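Long-range contact in nitrogenase molybdenum-iron protein beta chain (Clostridium pasteurianum, PDB 4WES), which forms with the alpha chain the nitrogenase component that reduces dinitrogen to ammonium, the two chains sharing an [8Fe-7S] cluster: residues V179-F191 against G418-A430. Sequence-based numbering, arbitrary orientation.
Sequences VGPADMREIKRLF and GHYYNPKVGYKGA
Asp183, in the first turn of helix 181-193, receives two successive backbone N-H groups of the 422-425 loop on a single oxygen, a clear example of how one buried carboxylate can fix the course of a loop. Lys424 N reaches the syn lone pair of Asp183 OD2 at 2.7 Å, while Val425 N approaches OD2 at 3.2 Å from above the carboxylate plane, 44° out of it. The other oxygen, OD1, takes a weak bond from Gly180 N, the N-cap residue, so the carboxylate also braces the helix start from the N3 position.

Waters extend this polar seam. One links Asp183 OD1 to Asn422 O, and another joins Ala182 N to Tyr420 O. Farther along, two more connect the carboxylate of Glu186 to Lys428, through its backbone N and its NZ. Arg189 grips Glu186 side-on, NE to OE1 at 2.8 Å and NH2 to OE2, which holds the carboxylate in place. The Lys428 NZ stays 4.6 Å from Glu186 OE1, and Lys424 turns its ammonium to Glu323.

Van der Waals contacts accompany the polar ones. Ala182 CB sits against the 420-423 backbone, 3.4 Å from Tyr420 O, and Ile187 CG1 meets Val425 CG2 at 4.0 Å. Glu186 CB lies on Pro423 CB; chi1 of 177° carries CG past Val425 O, and the chain bends at chi2 toward Lys428.

Helix 181-193 connects neighbouring parallel strands 172-175 and 198-200, the beta-alpha-beta unit of an alpha/beta domain; here one helix face, from Ala182 to Leu190, packs on the loop and first turn of C-terminal helix 426-448.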
loop_
_atom_site.group_PDB
_atom_site.type_symbol
_atom_site.label_atom_id
_atom_site.label_comp_id
_atom_site.label_asym_id
_atom_site.label_seq_id
_atom_site.Cartn_x
_atom_site.Cartn_y
_atom_site.Cartn_z
ATOM N N VAL B 179 8.771 -12.748 16.319
ATOM C CA VAL B 179 8.812 -12.018 15.081
ATOM C C VAL B 179 8.479 -12.983 13.972
ATOM O O VAL B 179 8.558 -14.196 14.161
ATOM C CB VAL B 179 10.151 -11.295 14.830
ATOM C CG1 VAL B 179 10.443 -10.315 15.967
ATOM C CG2 VAL B 179 11.300 -12.278 14.691
ATOM N N GLY B 180 8.147 -12.475 12.799
ATOM C CA GLY B 180 7.754 -13.329 11.700
ATOM C C GLY B 180 8.918 -13.960 10.968
ATOM O O GLY B 180 10.071 -13.544 11.119
ATOM N N PRO B 181 8.631 -14.938 10.121
ATOM C CA PRO B 181 9.686 -15.595 9.332
ATOM C C PRO B 181 10.465 -14.619 8.472
ATOM O O PRO B 181 11.664 -14.831 8.265
ATOM C CB PRO B 181 8.924 -16.661 8.538
ATOM C CG PRO B 181 7.492 -16.210 8.535
ATOM C CD PRO B 181 7.297 -15.502 9.840
ATOM N N ALA B 182 9.839 -13.565 7.943
ATOM C CA ALA B 182 10.594 -12.609 7.173
ATOM C C ALA B 182 11.635 -11.899 8.013
ATOM O O ALA B 182 12.718 -11.532 7.531
ATOM C CB ALA B 182 9.692 -11.617 6.506
ATOM N N ASP B 183 11.278 -11.614 9.270
ATOM C CA ASP B 183 12.220 -10.974 10.188
ATOM C C ASP B 183 13.359 -11.913 10.554
ATOM O O ASP B 183 14.516 -11.505 10.607
ATOM C CB ASP B 183 11.459 -10.524 11.444
ATOM C CG ASP B 183 10.438 -9.452 11.148
ATOM O OD1 ASP B 183 9.344 -9.536 11.732
ATOM O OD2 ASP B 183 10.752 -8.559 10.340
ATOM N N MET B 184 13.026 -13.200 10.758
ATOM C CA MET B 184 14.082 -14.187 10.953
ATOM C C MET B 184 15.021 -14.250 9.755
ATOM O O MET B 184 16.249 -14.289 9.938
ATOM C CB MET B 184 13.467 -15.548 11.291
ATOM C CG MET B 184 12.812 -15.565 12.672
ATOM S SD MET B 184 11.395 -16.632 12.710
ATOM C CE MET B 184 11.019 -16.655 14.485
ATOM N N ARG B 185 14.474 -14.226 8.533
ATOM C CA ARG B 185 15.329 -14.245 7.354
ATOM C C ARG B 185 16.223 -13.036 7.288
ATOM O O ARG B 185 17.406 -13.138 6.947
ATOM C CB ARG B 185 14.507 -14.323 6.067
ATOM C CG ARG B 185 13.792 -15.652 5.885
ATOM C CD ARG B 185 12.978 -15.651 4.617
ATOM N NE ARG B 185 12.183 -16.851 4.408
ATOM C CZ ARG B 185 12.434 -17.824 3.556
ATOM N NH1 ARG B 185 13.576 -17.849 2.891
ATOM N NH2 ARG B 185 11.557 -18.781 3.359
ATOM N N GLU B 186 15.680 -11.860 7.635
ATOM C CA GLU B 186 16.483 -10.636 7.576
ATOM C C GLU B 186 17.595 -10.636 8.613
ATOM O O GLU B 186 18.727 -10.213 8.315
ATOM C CB GLU B 186 15.583 -9.427 7.723
ATOM C CG GLU B 186 16.297 -8.083 7.741
ATOM C CD GLU B 186 17.123 -7.747 6.506
ATOM O OE1 GLU B 186 17.019 -8.443 5.480
ATOM O OE2 GLU B 186 17.911 -6.777 6.591
ATOM N N ILE B 187 17.305 -11.090 9.825
ATOM C CA ILE B 187 18.349 -11.175 10.856
ATOM C C ILE B 187 19.451 -12.138 10.420
ATOM O O ILE B 187 20.642 -11.821 10.567
ATOM C CB ILE B 187 17.722 -11.546 12.213
ATOM C CG1 ILE B 187 16.851 -10.384 12.710
ATOM C CG2 ILE B 187 18.763 -11.940 13.225
ATOM C CD1 ILE B 187 15.790 -10.810 13.702
ATOM N N LYS B 188 19.063 -13.282 9.854
ATOM C CA LYS B 188 20.062 -14.236 9.342
ATOM C C LYS B 188 20.899 -13.575 8.233
ATOM O O LYS B 188 22.133 -13.738 8.190
ATOM C CB LYS B 188 19.416 -15.530 8.859
ATOM C CG LYS B 188 18.815 -16.354 9.992
ATOM C CD LYS B 188 18.407 -17.741 9.582
ATOM C CE LYS B 188 17.276 -17.716 8.597
ATOM N NZ LYS B 188 16.913 -19.100 8.185
ATOM N N ARG B 189 20.235 -12.851 7.349
ATOM C CA ARG B 189 20.920 -12.199 6.245
ATOM C C ARG B 189 21.982 -11.231 6.763
ATOM O O ARG B 189 23.097 -11.129 6.216
ATOM C CB ARG B 189 19.909 -11.478 5.347
ATOM C CG ARG B 189 20.512 -10.995 4.032
ATOM C CD ARG B 189 19.571 -10.058 3.279
ATOM N NE ARG B 189 19.352 -8.802 3.981
ATOM C CZ ARG B 189 20.221 -7.798 3.996
ATOM N NH1 ARG B 189 21.366 -7.866 3.306
ATOM N NH2 ARG B 189 19.969 -6.730 4.708
ATOM N N LEU B 190 21.659 -10.501 7.837
ATOM C CA LEU B 190 22.593 -9.559 8.431
ATOM C C LEU B 190 23.788 -10.265 9.081
ATOM O O LEU B 190 24.934 -9.827 8.908
ATOM C CB LEU B 190 21.865 -8.650 9.418
ATOM C CG LEU B 190 20.871 -7.696 8.748
ATOM C CD1 LEU B 190 20.016 -6.982 9.792
ATOM C CD2 LEU B 190 21.585 -6.659 7.919
ATOM N N PHE B 191 23.539 -11.338 9.825
ATOM C CA PHE B 191 24.645 -12.153 10.359
ATOM C C PHE B 191 25.564 -12.622 9.226
ATOM O O PHE B 191 26.803 -12.567 9.327
ATOM C CB PHE B 191 24.138 -13.407 11.078
ATOM C CG PHE B 191 23.867 -13.237 12.562
ATOM C CD1 PHE B 191 24.870 -13.542 13.473
ATOM C CD2 PHE B 191 22.653 -12.799 13.039
ATOM C CE1 PHE B 191 24.659 -13.375 14.817
ATOM C CE2 PHE B 191 22.440 -12.664 14.371
ATOM C CZ PHE B 191 23.429 -12.966 15.267
ATOM N N GLY B 418 0.641 -11.696 1.324
ATOM C CA GLY B 418 2.045 -11.431 1.066
ATOM C C GLY B 418 2.782 -10.642 2.114
ATOM O O GLY B 418 4.014 -10.471 2.016
ATOM N N HIS B 419 2.086 -10.178 3.149
ATOM C CA HIS B 419 2.704 -9.343 4.170
ATOM C C HIS B 419 3.827 -10.100 4.864
ATOM O O HIS B 419 4.821 -9.495 5.273
ATOM C CB HIS B 419 1.668 -8.829 5.176
ATOM C CG HIS B 419 1.000 -9.891 5.976
ATOM N ND1 HIS B 419 1.559 -10.390 7.124
ATOM C CD2 HIS B 419 -0.169 -10.558 5.800
ATOM C CE1 HIS B 419 0.769 -11.325 7.620
ATOM N NE2 HIS B 419 -0.285 -11.446 6.841
ATOM N N TYR B 420 3.670 -11.410 4.953
ATOM C CA TYR B 420 4.597 -12.280 5.656
ATOM C C TYR B 420 5.903 -12.510 4.883
ATOM O O TYR B 420 6.810 -13.148 5.402
ATOM C CB TYR B 420 3.918 -13.635 6.025
ATOM C CG TYR B 420 2.940 -14.038 4.972
ATOM C CD1 TYR B 420 1.583 -13.783 5.154
ATOM C CD2 TYR B 420 3.334 -14.595 3.756
ATOM C CE1 TYR B 420 0.665 -14.027 4.161
ATOM C CE2 TYR B 420 2.425 -14.861 2.764
ATOM C CZ TYR B 420 1.084 -14.563 2.951
ATOM O OH TYR B 420 0.160 -14.730 1.964
ATOM N N TYR B 421 6.020 -11.949 3.678
ATOM C CA TYR B 421 7.271 -11.945 2.956
ATOM C C TYR B 421 8.095 -10.673 3.218
ATOM O O TYR B 421 9.197 -10.581 2.718
ATOM C CB TYR B 421 7.020 -12.139 1.449
ATOM C CG TYR B 421 6.320 -13.451 1.087
ATOM C CD1 TYR B 421 6.748 -14.712 1.546
ATOM C CD2 TYR B 421 5.230 -13.427 0.293
ATOM C CE1 TYR B 421 6.060 -15.868 1.203
ATOM C CE2 TYR B 421 4.565 -14.572 -0.076
ATOM C CZ TYR B 421 4.943 -15.790 0.409
ATOM O OH TYR B 421 4.179 -16.946 0.050
ATOM N N ASN B 422 7.542 -9.704 3.972
ATOM C CA ASN B 422 8.276 -8.460 4.193
ATOM C C ASN B 422 8.734 -8.316 5.629
ATOM O O ASN B 422 7.969 -8.416 6.585
ATOM C CB ASN B 422 7.552 -7.174 3.740
ATOM C CG ASN B 422 6.161 -7.417 3.192
ATOM O OD1 ASN B 422 5.196 -6.805 3.656
ATOM N ND2 ASN B 422 6.054 -8.270 2.175
ATOM N N PRO B 423 10.043 -8.052 5.794
ATOM C CA PRO B 423 10.525 -7.844 7.137
ATOM C C PRO B 423 10.131 -6.464 7.642
ATOM O O PRO B 423 9.960 -5.539 6.827
ATOM C CB PRO B 423 12.053 -7.902 6.970
ATOM C CG PRO B 423 12.289 -7.387 5.583
ATOM C CD PRO B 423 11.110 -7.930 4.788
ATOM N N LYS B 424 10.001 -6.339 8.971
ATOM C CA LYS B 424 9.944 -5.070 9.646
ATOM C C LYS B 424 11.230 -4.698 10.345
ATOM O O LYS B 424 11.369 -3.552 10.758
ATOM C CB LYS B 424 8.767 -5.027 10.667
ATOM C CG LYS B 424 8.959 -5.994 11.869
ATOM C CD LYS B 424 7.863 -6.019 12.938
ATOM C CE LYS B 424 7.404 -7.443 13.299
ATOM N NZ LYS B 424 6.082 -7.419 13.994
ATOM N N VAL B 425 12.131 -5.668 10.511
ATOM C CA VAL B 425 13.387 -5.446 11.201
ATOM C C VAL B 425 14.505 -5.029 10.250
ATOM O O VAL B 425 14.423 -5.202 9.026
ATOM C CB VAL B 425 13.820 -6.705 11.983
ATOM C CG1 VAL B 425 12.801 -7.054 13.040
ATOM C CG2 VAL B 425 14.127 -7.890 11.058
ATOM N N GLY B 426 15.576 -4.526 10.835
ATOM C CA GLY B 426 16.734 -4.115 10.074
ATOM C C GLY B 426 16.542 -2.808 9.335
ATOM O O GLY B 426 15.484 -2.181 9.382
ATOM N N TYR B 427 17.588 -2.355 8.645
ATOM C CA TYR B 427 17.453 -1.171 7.813
ATOM C C TYR B 427 16.484 -1.437 6.673
ATOM O O TYR B 427 15.684 -0.548 6.325
ATOM C CB TYR B 427 18.827 -0.712 7.304
ATOM C CG TYR B 427 19.829 -0.528 8.419
ATOM C CD1 TYR B 427 19.634 0.402 9.433
ATOM C CD2 TYR B 427 21.002 -1.275 8.467
ATOM C CE1 TYR B 427 20.546 0.572 10.476
ATOM C CE2 TYR B 427 21.908 -1.120 9.489
ATOM C CZ TYR B 427 21.689 -0.195 10.492
ATOM O OH TYR B 427 22.598 -0.070 11.508
ATOM N N LYS B 428 16.511 -2.640 6.119
ATOM C CA LYS B 428 15.608 -3.026 5.048
ATOM C C LYS B 428 14.136 -2.942 5.478
ATOM O O LYS B 428 13.269 -2.422 4.768
ATOM C CB LYS B 428 15.941 -4.457 4.619
ATOM C CG LYS B 428 15.096 -5.066 3.523
ATOM C CD LYS B 428 15.471 -6.482 3.057
ATOM C CE LYS B 428 14.406 -6.953 2.058
ATOM N NZ LYS B 428 14.442 -8.407 1.712
ATOM N N GLY B 429 13.847 -3.482 6.652
ATOM C CA GLY B 429 12.497 -3.450 7.181
ATOM C C GLY B 429 12.058 -2.043 7.530
ATOM O O GLY B 429 10.891 -1.666 7.334
ATOM N N ALA B 430 12.981 -1.220 8.024
ATOM C CA ALA B 430 12.672 0.165 8.336
ATOM C C ALA B 430 12.293 0.945 7.082
ATOM O O ALA B 430 11.368 1.762 7.116
ATOM C CB ALA B 430 13.861 0.820 9.029
HETATM O O HOH W 1 7.028 -12.830 8.203
HETATM O O HOH W 2 7.562 -9.293 9.351
HETATM O O HOH W 3 18.837 -4.271 6.906
HETATM O O HOH W 4 15.560 -10.244 4.036
#